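Local coordinates for Melibiose/raffinose/stachyose-binding protein MelE (Bacillus subtilis subsp. subtilis str. 168, PDB 4R6H), which binds melibiose, raffinose and stachyose as the solute-binding component of an ABC transporter that imports these sugars, at residues F201-H212 with T292-I302; K33-M41 with L88-G96. One frame throughout, in Å; residues are numbered along the deposited sequence.

Interaction 1 (F201-H212 with T292-I302); sequences FATPLLITDPAH and TPAIHPGDDPI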
loop_
_atom_site.group_PDB
_atom_site.type_symbol
_atom_site.label_atom_id
_atom_site.label_comp_id
_atom_site.label_asym_id
_atom_site.label_seq_id
_atom_site.Cartn_x
_atom_site.Cartn_y
_atom_site.Cartn_z
ATOM N N PHE A 201 6.068 -0.311 -9.655
ATOM C CA PHE A 201 7.322 -0.393 -10.427
ATOM C C PHE A 201 7.951 0.977 -10.687
ATOM O O PHE A 201 9.129 1.068 -11.018
ATOM C CB PHE A 201 7.170 -1.230 -11.689
ATOM C CG PHE A 201 7.184 -2.712 -11.447
ATOM C CD1 PHE A 201 8.366 -3.379 -11.084
ATOM C CD2 PHE A 201 6.035 -3.454 -11.594
ATOM C CE1 PHE A 201 8.355 -4.750 -10.892
ATOM C CE2 PHE A 201 6.026 -4.831 -11.437
ATOM C CZ PHE A 201 7.210 -5.482 -11.056
ATOM N N ALA A 202 7.189 2.050 -10.530
ATOM C CA ALA A 202 7.771 3.395 -10.637
ATOM C C ALA A 202 8.862 3.632 -9.603
ATOM O O ALA A 202 9.816 4.360 -9.842
ATOM C CB ALA A 202 6.690 4.452 -10.454
ATOM N N THR A 203 8.757 2.996 -8.432
ATOM C CA THR A 203 9.783 3.119 -7.390
ATOM C C THR A 203 11.171 2.565 -7.792
ATOM O O THR A 203 12.144 3.355 -7.791
ATOM C CB THR A 203 9.241 2.580 -6.038
ATOM O OG1 THR A 203 8.226 3.480 -5.529
ATOM C CG2 THR A 203 10.307 2.440 -4.982
ATOM N N PRO A 204 11.274 1.287 -8.207
ATOM C CA PRO A 204 12.607 0.842 -8.684
ATOM C C PRO A 204 13.025 1.600 -9.933
ATOM O O PRO A 204 14.238 1.804 -10.147
ATOM C CB PRO A 204 12.403 -0.636 -8.986
ATOM C CG PRO A 204 10.929 -0.891 -9.006
ATOM C CD PRO A 204 10.328 0.155 -8.099
ATOM N N LEU A 205 12.090 2.065 -10.753
ATOM C CA LEU A 205 12.497 2.752 -11.996
ATOM C C LEU A 205 13.089 4.114 -11.701
ATOM O O LEU A 205 14.132 4.456 -12.271
ATOM C CB LEU A 205 11.332 2.908 -12.943
ATOM C CG LEU A 205 11.598 3.637 -14.280
ATOM C CD1 LEU A 205 12.497 2.799 -15.130
ATOM C CD2 LEU A 205 10.286 3.897 -14.958
ATOM N N LEU A 206 12.480 4.860 -10.792
ATOM C CA LEU A 206 12.713 6.291 -10.687
ATOM C C LEU A 206 13.234 6.786 -9.340
ATOM O O LEU A 206 13.626 7.937 -9.244
ATOM C CB LEU A 206 11.440 7.095 -11.055
ATOM C CG LEU A 206 10.794 6.803 -12.399
ATOM C CD1 LEU A 206 9.434 7.438 -12.535
ATOM C CD2 LEU A 206 11.711 7.287 -13.516
ATOM N N ILE A 207 13.192 5.932 -8.316
ATOM C CA ILE A 207 13.449 6.345 -6.947
ATOM C C ILE A 207 14.617 5.668 -6.262
ATOM O O ILE A 207 15.476 6.364 -5.711
ATOM C CB ILE A 207 12.181 6.161 -6.068
ATOM C CG1 ILE A 207 10.968 6.880 -6.675
ATOM C CG2 ILE A 207 12.441 6.634 -4.654
ATOM C CD1 ILE A 207 11.139 8.371 -6.933
ATOM N N THR A 208 14.702 4.336 -6.276
ATOM C CA THR A 208 15.595 3.630 -5.346
ATOM C C THR A 208 17.081 3.735 -5.693
ATOM O O THR A 208 17.922 3.668 -4.778
ATOM C CB THR A 208 15.231 2.164 -5.161
ATOM O OG1 THR A 208 15.079 1.533 -6.425
ATOM C CG2 THR A 208 13.907 2.042 -4.403
ATOM N N ASP A 209 17.410 3.865 -6.971
ATOM C CA ASP A 209 18.854 3.817 -7.383
ATOM C C ASP A 209 19.405 5.233 -7.386
ATOM O O ASP A 209 18.958 6.058 -8.135
ATOM C CB ASP A 209 18.975 3.137 -8.739
ATOM C CG ASP A 209 20.401 2.920 -9.167
ATOM O OD1 ASP A 209 21.326 3.163 -8.383
ATOM O OD2 ASP A 209 20.567 2.503 -10.314
ATOM N N PRO A 210 20.393 5.516 -6.500
ATOM C CA PRO A 210 20.916 6.900 -6.436
ATOM C C PRO A 210 21.467 7.413 -7.778
ATOM O O PRO A 210 21.295 8.583 -8.104
ATOM C CB PRO A 210 22.033 6.830 -5.381
ATOM C CG PRO A 210 22.079 5.446 -4.872
ATOM C CD PRO A 210 21.046 4.594 -5.558
ATOM N N ALA A 211 22.053 6.524 -8.582
ATOM C CA ALA A 211 22.565 6.925 -9.886
ATOM C C ALA A 211 21.489 7.043 -10.974
ATOM O O ALA A 211 21.773 7.539 -12.054
ATOM C CB ALA A 211 23.647 5.952 -10.336
ATOM N N HIS A 212 20.260 6.573 -10.687
ATOM C CA HIS A 212 19.191 6.548 -11.668
ATOM C C HIS A 212 17.881 6.884 -11.021
ATOM O O HIS A 212 16.940 6.078 -11.005
ATOM C CB HIS A 212 19.132 5.174 -12.391
ATOM C CG HIS A 212 20.437 4.793 -13.020
ATOM N ND1 HIS A 212 21.285 3.852 -12.482
ATOM C CD2 HIS A 212 21.086 5.312 -14.090
ATOM C CE1 HIS A 212 22.381 3.773 -13.216
ATOM N NE2 HIS A 212 22.279 4.639 -14.205
ATOM N N THR A 292 9.172 -6.266 -4.579
ATOM C CA THR A 292 9.098 -5.750 -5.948
ATOM C C THR A 292 10.467 -5.860 -6.589
ATOM O O THR A 292 11.440 -5.363 -6.026
ATOM C CB THR A 292 8.645 -4.272 -5.960
ATOM O OG1 THR A 292 7.345 -4.167 -5.359
ATOM C CG2 THR A 292 8.532 -3.742 -7.369
ATOM N N PRO A 293 10.563 -6.531 -7.758
ATOM C CA PRO A 293 11.866 -6.601 -8.422
ATOM C C PRO A 293 12.463 -5.244 -8.763
ATOM O O PRO A 293 11.744 -4.304 -9.123
ATOM C CB PRO A 293 11.551 -7.378 -9.688
ATOM C CG PRO A 293 10.388 -8.260 -9.335
ATOM C CD PRO A 293 9.558 -7.371 -8.413
ATOM N N ALA A 294 13.790 -5.195 -8.705
ATOM C CA ALA A 294 14.554 -4.038 -9.130
ATOM C C ALA A 294 14.593 -3.943 -10.657
ATOM O O ALA A 294 14.322 -4.913 -11.364
ATOM C CB ALA A 294 15.974 -4.156 -8.595
ATOM N N ILE A 295 14.932 -2.739 -11.121
ATOM C CA ILE A 295 14.995 -2.452 -12.553
ATOM C C ILE A 295 16.398 -2.096 -13.016
ATOM O O ILE A 295 16.800 -2.530 -14.104
ATOM C CB ILE A 295 13.956 -1.357 -12.905
ATOM C CG1 ILE A 295 12.559 -1.985 -12.894
ATOM C CG2 ILE A 295 14.190 -0.742 -14.313
ATOM C CD1 ILE A 295 11.407 -0.987 -12.927
ATOM N N HIS A 296 17.121 -1.297 -12.258
ATOM C CA HIS A 296 18.470 -0.899 -12.658
ATOM C C HIS A 296 19.529 -1.879 -12.150
ATOM O O HIS A 296 19.408 -2.460 -11.089
ATOM C CB HIS A 296 18.771 0.490 -12.138
ATOM C CG HIS A 296 17.852 1.527 -12.670
ATOM N ND1 HIS A 296 17.946 2.017 -13.953
ATOM C CD2 HIS A 296 16.776 2.132 -12.113
ATOM C CE1 HIS A 296 16.973 2.878 -14.163
ATOM N NE2 HIS A 296 16.238 2.954 -13.067
ATOM N N PRO A 297 20.605 -2.048 -12.917
ATOM C CA PRO A 297 21.643 -2.998 -12.513
ATOM C C PRO A 297 22.247 -2.659 -11.175
ATOM O O PRO A 297 22.529 -1.507 -10.871
ATOM C CB PRO A 297 22.715 -2.887 -13.621
ATOM C CG PRO A 297 22.243 -1.866 -14.593
ATOM C CD PRO A 297 20.889 -1.364 -14.202
ATOM N N GLY A 298 22.405 -3.701 -10.367
ATOM C CA GLY A 298 22.999 -3.554 -9.052
ATOM C C GLY A 298 22.032 -3.117 -7.967
ATOM O O GLY A 298 22.397 -3.161 -6.803
ATOM N N ASP A 299 20.820 -2.664 -8.330
ATOM C CA ASP A 299 19.863 -2.207 -7.332
ATOM C C ASP A 299 19.141 -3.407 -6.702
ATOM O O ASP A 299 19.036 -4.448 -7.305
ATOM C CB ASP A 299 18.876 -1.252 -7.993
ATOM C CG ASP A 299 18.089 -0.409 -7.005
ATOM O OD1 ASP A 299 18.488 -0.238 -5.831
ATOM O OD2 ASP A 299 17.068 0.103 -7.464
ATOM N N ASP A 300 18.684 -3.224 -5.463
ATOM C CA ASP A 300 18.033 -4.280 -4.703
ATOM C C ASP A 300 16.512 -4.222 -4.911
ATOM O O ASP A 300 15.943 -3.132 -5.109
ATOM C CB ASP A 300 18.319 -4.085 -3.208
ATOM C CG ASP A 300 19.793 -4.303 -2.832
ATOM O OD1 ASP A 300 20.477 -5.070 -3.517
ATOM O OD2 ASP A 300 20.233 -3.745 -1.805
ATOM N N PRO A 301 15.867 -5.386 -4.791
ATOM C CA PRO A 301 14.401 -5.420 -4.699
ATOM C C PRO A 301 13.930 -4.612 -3.490
ATOM O O PRO A 301 14.706 -4.337 -2.552
ATOM C CB PRO A 301 14.069 -6.904 -4.543
ATOM C CG PRO A 301 15.300 -7.628 -5.040
ATOM C CD PRO A 301 16.460 -6.732 -4.802
ATOM N N ILE A 302 12.664 -4.244 -3.506
ATOM C CA ILE A 302 12.144 -3.275 -2.553
ATOM C C ILE A 302 10.715 -3.662 -2.166
ATOM O O ILE A 302 9.920 -4.087 -3.013
ATOM C CB ILE A 302 12.229 -1.832 -3.192
ATOM C CG1 ILE A 302 11.986 -0.723 -2.199
ATOM C CG2 ILE A 302 11.302 -1.685 -4.390
ATOM C CD1 ILE A 302 13.074 -0.556 -1.200
HETATM O O HOH W 1 15.940 -0.356 -9.806
HETATM O O HOH W 2 14.097 -1.459 -6.427
HETATM O O HOH W 3 19.490 1.643 -3.635
HETATM O O HOH W 4 22.867 0.267 -8.774
#
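His212 CB lies over one face of the His296 imidazole, 3.6 Å from the ring centroid and almost on its normal, while the two imidazoles overlap as an offset stack with planes 17° apart. At the edge of the His296 ring its NE2-H is donated to Leu205 O, 2.7 Å from NE2 and within the ring plane, so the last turn of helix 192-206 is gripped through a backbone carbonyl. His212 is steadied in turn by a straight bond from ND1 to Asp209 OD2, the ND1 donor approaching from above the carboxylate plane. Replacing His296 by an alanine is likely to leave Leu205 O without this donor and His212 without its stacking partner. The contact thus fastens the C-terminal end of a helix and the turn after it to the long connection between strands 287-291 and 303-306, which reverses through a type II beta turn from His296 to Asp299. At the end of that turn, Thr208 OG1 donates to the syn lone pair of Asp299 OD2 at 2.7 Å; CG of Asp299, anti to its own N (chi1 -163°), brings the carboxylate across the threonine. A water links the same oxygen to Pro204 O and His296 N. On the apolar side, Ile295 CD1 rests 3.9 Å from Leu205 CB and 4.0 Å from Pro204 CG, with Tyr230 of helix 229-240 against both Leu205 and Ile295, and Thr292 CG2 meets Phe201 CE1 at 3.7 Å.

Interaction 2 (K33-M41 with L88-G96); sequences KTLTIYSTM and LPDLFDTHG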
loop_
_atom_site.group_PDB
_atom_site.type_symbol
_atom_site.label_atom_id
_atom_site.label_comp_id
_atom_site.label_asym_id
_atom_site.label_seq_id
_atom_site.Cartn_x
_atom_site.Cartn_y
_atom_site.Cartn_z
ATOM N N LYS A 33 -17.279 12.366 27.882
ATOM C CA LYS A 33 -16.841 13.207 26.764
ATOM C C LYS A 33 -16.584 12.304 25.553
ATOM O O LYS A 33 -16.228 11.140 25.712
ATOM C CB LYS A 33 -15.587 13.968 27.156
ATOM C CG LYS A 33 -14.372 13.079 27.335
ATOM C CD LYS A 33 -13.546 13.519 28.515
ATOM C CE LYS A 33 -12.782 14.785 28.192
ATOM N NZ LYS A 33 -11.458 14.749 28.854
ATOM N N THR A 34 -16.751 12.864 24.366
ATOM C CA THR A 34 -16.636 12.092 23.139
ATOM C C THR A 34 -15.227 12.247 22.592
ATOM O O THR A 34 -14.754 13.360 22.447
ATOM C CB THR A 34 -17.622 12.596 22.090
ATOM O OG1 THR A 34 -18.961 12.267 22.513
ATOM C CG2 THR A 34 -17.359 11.937 20.752
ATOM N N LEU A 35 -14.588 11.131 22.248
ATOM C CA LEU A 35 -13.252 11.144 21.602
ATOM C C LEU A 35 -13.522 10.656 20.179
ATOM O O LEU A 35 -13.993 9.530 19.980
ATOM C CB LEU A 35 -12.320 10.189 22.338
ATOM C CG LEU A 35 -10.917 10.023 21.685
ATOM C CD1 LEU A 35 -10.096 11.274 21.857
ATOM C CD2 LEU A 35 -10.186 8.844 22.292
ATOM N N THR A 36 -13.318 11.546 19.197
ATOM C CA THR A 36 -13.668 11.229 17.832
ATOM C C THR A 36 -12.454 10.714 17.075
ATOM O O THR A 36 -11.375 11.316 17.125
ATOM C CB THR A 36 -14.245 12.439 17.092
ATOM O OG1 THR A 36 -13.342 13.543 17.199
ATOM C CG2 THR A 36 -15.613 12.839 17.685
ATOM N N ILE A 37 -12.658 9.589 16.404
ATOM C CA ILE A 37 -11.570 8.910 15.676
ATOM C C ILE A 37 -12.039 8.602 14.255
ATOM O O ILE A 37 -13.118 8.003 14.054
ATOM C CB ILE A 37 -11.208 7.572 16.325
ATOM C CG1 ILE A 37 -10.946 7.763 17.811
ATOM C CG2 ILE A 37 -10.019 6.907 15.594
ATOM C CD1 ILE A 37 -10.413 6.548 18.537
ATOM N N TYR A 38 -11.259 9.034 13.260
ATOM C CA TYR A 38 -11.533 8.706 11.857
ATOM C C TYR A 38 -10.524 7.653 11.388
ATOM O O TYR A 38 -9.327 7.752 11.718
ATOM C CB TYR A 38 -11.362 9.932 10.952
ATOM C CG TYR A 38 -12.576 10.799 10.676
ATOM C CD1 TYR A 38 -13.558 11.003 11.625
ATOM C CD2 TYR A 38 -12.674 11.450 9.440
ATOM C CE1 TYR A 38 -14.665 11.820 11.339
ATOM C CE2 TYR A 38 -13.762 12.250 9.134
ATOM C CZ TYR A 38 -14.743 12.441 10.081
ATOM O OH TYR A 38 -15.805 13.258 9.743
ATOM N N SER A 39 -11.001 6.717 10.564
ATOM C CA SER A 39 -10.233 5.595 10.076
ATOM C C SER A 39 -10.554 5.283 8.616
ATOM O O SER A 39 -11.752 5.308 8.254
ATOM C CB SER A 39 -10.483 4.358 10.951
ATOM O OG SER A 39 -9.829 3.197 10.404
ATOM N N THR A 40 -9.521 4.934 7.843
ATOM C CA THR A 40 -9.714 4.402 6.464
ATOM C C THR A 40 -9.870 2.881 6.377
ATOM O O THR A 40 -9.894 2.341 5.278
ATOM C CB THR A 40 -8.580 4.833 5.521
ATOM O OG1 THR A 40 -7.334 4.173 5.831
ATOM C CG2 THR A 40 -8.437 6.340 5.479
ATOM N N MET A 41 -9.959 2.209 7.518
ATOM C CA MET A 41 -10.112 0.753 7.518
ATOM C C MET A 41 -11.372 0.372 6.754
ATOM O O MET A 41 -12.367 1.071 6.810
ATOM C CB MET A 41 -10.158 0.188 8.924
ATOM C CG MET A 41 -8.837 0.265 9.624
ATOM S SD MET A 41 -8.905 -0.404 11.284
ATOM C CE MET A 41 -7.317 0.081 11.951
ATOM N N LEU A 88 -10.833 19.293 13.063
ATOM C CA LEU A 88 -10.428 17.932 12.833
ATOM C C LEU A 88 -10.982 16.996 13.882
ATOM O O LEU A 88 -11.282 17.395 14.978
ATOM C CB LEU A 88 -8.914 17.809 12.769
ATOM C CG LEU A 88 -8.250 18.282 11.467
ATOM C CD1 LEU A 88 -8.221 19.814 11.377
ATOM C CD2 LEU A 88 -6.864 17.705 11.337
ATOM N N PRO A 89 -11.093 15.715 13.530
ATOM C CA PRO A 89 -11.326 14.751 14.567
ATOM C C PRO A 89 -10.157 14.757 15.539
ATOM O O PRO A 89 -9.049 15.181 15.200
ATOM C CB PRO A 89 -11.343 13.419 13.797
ATOM C CG PRO A 89 -11.396 13.777 12.350
ATOM C CD PRO A 89 -10.693 15.065 12.272
ATOM N N ASP A 90 -10.384 14.225 16.734
ATOM C CA ASP A 90 -9.304 14.166 17.738
ATOM C C ASP A 90 -8.152 13.272 17.254
ATOM O O ASP A 90 -6.989 13.586 17.412
ATOM C CB ASP A 90 -9.829 13.684 19.077
ATOM C CG ASP A 90 -10.978 14.559 19.608
ATOM O OD1 ASP A 90 -10.812 15.805 19.609
ATOM O OD2 ASP A 90 -12.038 13.980 19.944
ATOM N N LEU A 91 -8.547 12.180 16.634
ATOM C CA LEU A 91 -7.591 11.228 16.052
ATOM C C LEU A 91 -8.044 10.924 14.632
ATOM O O LEU A 91 -9.248 10.739 14.385
ATOM C CB LEU A 91 -7.578 9.942 16.855
ATOM C CG LEU A 91 -6.916 9.986 18.230
ATOM C CD1 LEU A 91 -7.365 8.824 19.116
ATOM C CD2 LEU A 91 -5.407 10.006 18.106
ATOM N N PHE A 92 -7.088 10.810 13.733
ATOM C CA PHE A 92 -7.412 10.539 12.336
ATOM C C PHE A 92 -6.303 9.719 11.678
ATOM O O PHE A 92 -5.178 9.683 12.105
ATOM C CB PHE A 92 -7.711 11.836 11.576
ATOM C CG PHE A 92 -6.636 12.857 11.672
ATOM C CD1 PHE A 92 -6.614 13.774 12.727
ATOM C CD2 PHE A 92 -5.616 12.893 10.751
ATOM C CE1 PHE A 92 -5.577 14.685 12.822
ATOM C CE2 PHE A 92 -4.599 13.832 10.840
ATOM C CZ PHE A 92 -4.582 14.714 11.882
ATOM N N ASP A 93 -6.675 9.079 10.586
ATOM C CA ASP A 93 -5.780 8.211 9.811
ATOM C C ASP A 93 -5.129 9.026 8.699
ATOM O O ASP A 93 -5.822 9.685 7.876
ATOM C CB ASP A 93 -6.648 7.100 9.266
ATOM C CG ASP A 93 -5.879 5.927 8.617
ATOM O OD1 ASP A 93 -4.663 6.025 8.395
ATOM O OD2 ASP A 93 -6.594 4.908 8.317
ATOM N N THR A 94 -3.806 9.031 8.659
ATOM C CA THR A 94 -3.120 9.744 7.594
ATOM C C THR A 94 -2.921 8.918 6.306
ATOM O O THR A 94 -2.599 9.495 5.275
ATOM C CB THR A 94 -1.773 10.297 8.083
ATOM O OG1 THR A 94 -0.959 9.227 8.559
ATOM C CG2 THR A 94 -1.994 11.267 9.238
ATOM N N HIS A 95 -3.077 7.599 6.394
ATOM C CA HIS A 95 -3.071 6.644 5.283
ATOM C C HIS A 95 -2.113 6.930 4.135
ATOM O O HIS A 95 -2.519 6.921 2.967
ATOM C CB HIS A 95 -4.507 6.436 4.772
ATOM C CG HIS A 95 -5.132 7.637 4.118
ATOM N ND1 HIS A 95 -5.403 7.680 2.762
ATOM C CD2 HIS A 95 -5.650 8.772 4.634
ATOM C CE1 HIS A 95 -5.992 8.823 2.474
ATOM N NE2 HIS A 95 -6.170 9.497 3.594
ATOM N N GLY A 96 -0.860 7.174 4.474
ATOM C CA GLY A 96 0.213 7.389 3.480
ATOM C C GLY A 96 0.482 8.809 3.077
ATOM O O GLY A 96 1.342 9.051 2.234
HETATM O O HOH W 5 -14.470 15.095 19.919
HETATM O O HOH W 6 -7.220 3.597 10.728
#
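Leu91 and Ile37 lie side by side and point the same way, their CD1 atoms 3.8 Å apart, where strand 33-38 is joined to 91-92 by a single parallel bridge. Thr36 O accepts from Leu91 N, and Leu91 O from Tyr38 N. Tyr38 presents one ring face to Pro89, whose CG stands 3.7 Å from the centroid in a CH-pi contact; the hydroxyl goes on to Arg82. Asp90 works as a side-chain extension of the pairing: its OD2 accepts from Thr36 N at 2.8 Å, on the anti side, while OD1 is taken by Ser317. In one of its two modelled conformers, Thr36 OG1 also accepts from Asp90 N and donates weakly to OD2. Asp93, its CG anti to the backbone N (chi1 -170°), also grips a backbone N with OD2, that of Thr40, and the same oxygen receives Thr40 OG1 at 2.7 Å; OD1 closes an Asx turn with His95 N and accepts from Thr310 N of strand 310-313. Thr40 CG2 lies over the His95 ring. Strand 33-38, helix 44-60 and strand 64-69 form a beta-alpha-beta unit, and helix 75-84 leads back to 91-92 on the other edge of 33-38, the alpha/beta arrangement of a solute-binding protein lobe; 91-92 continues the pairing to 310-313. Helix 320-331 packs on Ile37 and Leu91 through Phe326, and helix 75-84 on Tyr38 and Pro89 through Met79.

Overall arrangement
From the N terminus, strand 33-38 runs into helix 44-60, strand 64-69 and helix 75-84 before the chain returns at 88-96, where interaction 2 closes a loop of 46 residues. Interaction 1 opens later, at the end of helix 192-206, and closes only at 292-302, enclosing 79 residues that include helices 215-220, 229-240, 256-261 and 274-281. The two loops are therefore in series, neither nested nor crossed. The centres of interactions 1 and 2 lie about 34 Å apart, on opposite sides of the chain's centre, and their nearest atoms are about 12 Å apart. The two contacts probably belong to different lobes of the two-lobed solute-binding fold.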